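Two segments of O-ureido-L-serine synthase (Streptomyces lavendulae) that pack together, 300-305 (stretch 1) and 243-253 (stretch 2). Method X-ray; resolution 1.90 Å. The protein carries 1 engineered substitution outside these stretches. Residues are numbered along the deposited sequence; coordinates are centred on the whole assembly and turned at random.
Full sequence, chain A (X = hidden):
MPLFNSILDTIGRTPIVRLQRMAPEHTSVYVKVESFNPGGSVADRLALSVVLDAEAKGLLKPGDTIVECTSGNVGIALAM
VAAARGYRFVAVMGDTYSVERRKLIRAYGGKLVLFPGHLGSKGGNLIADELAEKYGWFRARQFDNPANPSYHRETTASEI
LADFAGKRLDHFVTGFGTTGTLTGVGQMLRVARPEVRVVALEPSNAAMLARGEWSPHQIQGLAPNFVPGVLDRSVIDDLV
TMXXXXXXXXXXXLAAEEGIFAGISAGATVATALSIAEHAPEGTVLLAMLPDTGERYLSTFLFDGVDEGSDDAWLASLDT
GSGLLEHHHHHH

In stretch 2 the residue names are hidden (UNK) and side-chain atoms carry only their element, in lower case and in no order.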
# COMPACT_ATOMS: atom_id res chain seq x y z
N THR A 300 -15.21 -31.12 2.73
CA THR A 300 -15.66 -31.20 4.12
C THR A 300 -17.17 -31.00 4.23
O THR A 300 -17.85 -30.74 3.24
CB THR A 300 -14.95 -30.14 4.96
OG1 THR A 300 -15.45 -28.84 4.62
CG2 THR A 300 -13.44 -30.19 4.70
N PHE A 301 -17.68 -31.09 5.45
CA PHE A 301 -19.11 -30.94 5.66
C PHE A 301 -19.61 -29.55 5.32
O PHE A 301 -20.80 -29.26 5.39
CB PHE A 301 -19.50 -31.35 7.08
CG PHE A 301 -19.19 -30.32 8.14
CD1 PHE A 301 -20.15 -30.00 9.10
CD2 PHE A 301 -17.93 -29.74 8.22
CE1 PHE A 301 -19.85 -29.11 10.14
CE2 PHE A 301 -17.62 -28.86 9.25
CZ PHE A 301 -18.58 -28.54 10.21
N LEU A 302 -18.68 -28.68 4.93
CA LEU A 302 -19.05 -27.33 4.55
C LEU A 302 -19.88 -27.42 3.28
O LEU A 302 -20.72 -26.55 2.99
CB LEU A 302 -17.79 -26.49 4.28
CG LEU A 302 -18.05 -25.14 3.64
CD1 LEU A 302 -18.87 -24.27 4.60
CD2 LEU A 302 -16.72 -24.47 3.31
N PHE A 303 -19.65 -28.48 2.52
CA PHE A 303 -20.36 -28.70 1.28
C PHE A 303 -21.33 -29.88 1.30
O PHE A 303 -21.69 -30.43 0.25
CB PHE A 303 -19.35 -28.86 0.14
CG PHE A 303 -18.77 -27.55 -0.33
CD1 PHE A 303 -17.74 -26.93 0.39
CD2 PHE A 303 -19.26 -26.92 -1.47
CE1 PHE A 303 -17.20 -25.72 -0.03
CE2 PHE A 303 -18.73 -25.71 -1.90
CZ PHE A 303 -17.70 -25.10 -1.18
N ASP A 304 -21.76 -30.28 2.50
CA ASP A 304 -22.71 -31.37 2.64
C ASP A 304 -24.01 -30.89 1.98
O ASP A 304 -24.50 -29.80 2.27
CB ASP A 304 -22.98 -31.68 4.11
CG ASP A 304 -21.99 -32.69 4.70
OD1 ASP A 304 -21.26 -33.35 3.92
OD2 ASP A 304 -21.94 -32.80 5.94
N GLY A 305 -24.56 -31.70 1.08
CA GLY A 305 -25.80 -31.33 0.41
C GLY A 305 -25.63 -30.44 -0.80
O GLY A 305 -26.62 -30.06 -1.44
N UNK A 243 -20.42 -24.07 18.45
CA UNK A 243 -20.59 -25.40 17.89
C UNK A 243 -20.21 -25.41 16.42
O UNK A 243 -20.43 -24.43 15.70
o UNK A 243 -23.37 -25.59 16.15
c UNK A 243 -22.04 -25.87 18.09
o UNK A 243 -23.41 -23.99 17.66
c UNK A 243 -23.01 -25.10 17.24
N UNK A 244 -19.65 -26.52 15.96
CA UNK A 244 -19.20 -26.65 14.59
C UNK A 244 -20.24 -26.41 13.51
O UNK A 244 -19.94 -25.82 12.49
c UNK A 244 -18.57 -30.48 14.86
c UNK A 244 -19.39 -29.21 14.73
o UNK A 244 -19.13 -31.58 14.65
o UNK A 244 -17.36 -30.37 15.16
c UNK A 244 -18.53 -28.01 14.38
N UNK A 245 -21.47 -26.87 13.74
CA UNK A 245 -22.53 -26.69 12.76
C UNK A 245 -22.84 -25.21 12.55
O UNK A 245 -22.91 -24.73 11.41
c UNK A 245 -24.87 -27.34 12.09
c UNK A 245 -23.52 -28.87 13.50
c UNK A 245 -23.83 -27.42 13.19
N UNK A 246 -23.01 -24.48 13.65
CA UNK A 246 -23.28 -23.05 13.55
C UNK A 246 -22.15 -22.37 12.77
O UNK A 246 -22.38 -21.50 11.94
o UNK A 246 -24.44 -22.96 15.68
c UNK A 246 -23.36 -22.39 14.94
c UNK A 246 -23.57 -20.90 14.80
N UNK A 247 -20.92 -22.79 13.05
CA UNK A 247 -19.74 -22.24 12.39
C UNK A 247 -19.80 -22.50 10.89
O UNK A 247 -19.55 -21.60 10.08
c UNK A 247 -18.47 -22.87 12.98
N UNK A 248 -20.13 -23.74 10.55
CA UNK A 248 -20.24 -24.19 9.16
C UNK A 248 -21.29 -23.37 8.43
O UNK A 248 -21.08 -22.93 7.29
c UNK A 248 -21.49 -26.22 6.85
n UNK A 248 -22.83 -28.70 6.93
n UNK A 248 -22.80 -26.46 7.45
n UNK A 248 -24.60 -27.76 8.04
c UNK A 248 -20.61 -25.67 9.14
c UNK A 248 -20.34 -26.38 7.83
c UNK A 248 -23.41 -27.64 7.48
N UNK A 249 -22.43 -23.17 9.08
CA UNK A 249 -23.53 -22.41 8.50
C UNK A 249 -23.16 -20.94 8.34
O UNK A 249 -23.60 -20.27 7.40
c UNK A 249 -25.39 -23.92 9.35
c UNK A 249 -24.78 -22.53 9.38
o UNK A 249 -26.29 -24.18 10.16
o UNK A 249 -24.97 -24.74 8.50
N UNK A 250 -22.35 -20.43 9.27
CA UNK A 250 -21.95 -19.03 9.21
C UNK A 250 -20.95 -18.80 8.07
O UNK A 250 -20.94 -17.73 7.45
o UNK A 250 -22.35 -18.87 11.59
c UNK A 250 -21.38 -18.59 10.57
c UNK A 250 -21.10 -17.11 10.57
N UNK A 251 -20.12 -19.81 7.80
CA UNK A 251 -19.16 -19.71 6.70
C UNK A 251 -19.95 -19.66 5.39
O UNK A 251 -19.61 -18.94 4.45
c UNK A 251 -18.23 -20.93 6.70
o UNK A 251 -17.66 -21.13 5.41
N UNK A 252 -21.02 -20.45 5.34
CA UNK A 252 -21.87 -20.51 4.17
C UNK A 252 -22.50 -19.15 3.94
O UNK A 252 -22.50 -18.63 2.82
c UNK A 252 -22.98 -21.55 4.36
n UNK A 252 -25.17 -26.38 4.41
c UNK A 252 -23.96 -26.41 3.88
n UNK A 252 -23.24 -25.30 3.77
c UNK A 252 -22.52 -22.98 4.15
n UNK A 252 -23.45 -27.57 3.45
c UNK A 252 -23.67 -23.98 4.21
N UNK A 253 -23.01 -18.56 5.02
CA UNK A 253 -23.66 -17.25 4.96
C UNK A 253 -22.70 -16.16 4.50
O UNK A 253 -23.09 -15.24 3.76
n UNK A 253 -27.16 -13.43 8.10
c UNK A 253 -26.22 -16.98 7.91
c UNK A 253 -24.23 -16.88 6.34
c UNK A 253 -26.88 -14.67 8.49
c UNK A 253 -25.50 -17.66 6.74
n UNK A 253 -26.89 -14.97 9.79
n UNK A 253 -26.57 -15.59 7.59
O HOH W 1 -23.90 -31.50 7.23

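Position 243 has four side-chain atoms, two carbons with two oxygens on the second. They lie out of reach of stretch 1. A carboxylate one carbon beyond CB makes this Asp-243. It sits at the N-cap of the helix, and its OD2 accepts from the backbone N of position 246 at 2.8 Å.

Position 244 has three carbons, the third carrying two oxygens. Its CB is 4.2 Å from Phe-301 CZ, and its backbone O meets the ring edge at 3.8 Å from the same CZ. The longer carboxylate identifies Glu-244. Both carboxylate oxygens are hydrogen-bonded elsewhere in the structure.

Position 245 has three carbons, two of them borne by CB. Its CB points away from stretch 1, and only its CA comes within 4.5 Å of Phe-301 CE1. No oxygen is present, so this is Val-245.

Position 246 has a CB carrying one oxygen and one carbon. It makes no contact with stretch 1. This is Thr-246. Its OG1 donates to Asp-243 OD1 in a very short bond of 2.5 Å.

Position 247 has a single side-chain carbon. It is buried and does not touch stretch 1. It is Ala-247.

Position 248 has three carbons, a nitrogen, then a carbon with two more nitrogens. A carbon of the chain lies over the face of the Phe-301 ring, and an end nitrogen reaches Phe-301 O. This guanidinium chain is Arg-248. Its CG is 3.6 Å from the ring centroid, as a CH-pi contact. Its NH1 donates to Phe-301 O at 2.6 Å.

Position 249 has two carbons, the second carrying two oxygens. It makes no contact with stretch 1. It is Asp-249. Its OD2 forms a salt bridge with Arg-248 NE at 3.0 Å.

Position 250 repeats the pattern of one oxygen and one carbon on CB. It is out of reach of stretch 1. It is Thr-250. Its OG1 donates to Thr-246 O at 2.7 Å.

Position 251 has one carbon and then one oxygen. Its CB points toward stretch 1, and the oxygen packs against Leu-302 CD1. This is Ser-251; OG is 3.5 Å from Leu-302 CD1.

Position 252 has three carbons, a nitrogen, and a carbon with two nitrogens. Its nitrogens reach Leu-302 O and Asp-304 O. This is again an arginine, Arg-252. The chain is extended beyond chi1. NE donates to Leu-302 O at 2.9 Å. NH2 donates to the same Leu-302 O at 3.0 Å and to Asp-304 O at 2.7 Å.

Position 253 has the same atoms. It is exposed and out of reach of stretch 1. It is Arg-253.

The contact rests on two arginines one helical turn apart, whose guanidinium groups bind backbone carbonyls of the 301-304 turn. Their aliphatic parts also pack: Arg-248 CD is 4.0 Å from Leu-302 CD1, and Arg-252 CG is 3.9 Å from that atom. A water links the charged groups, accepting from Arg-248 NH1 at 3.0 Å and donating to Asp-304 OD2 at 2.7 Å. The direct approach, 4.3 Å from Asp-304 OD2 to Arg-248 NH1, is too long for a salt bridge.

Stretch 2 243-253: DEVTARDTSRR
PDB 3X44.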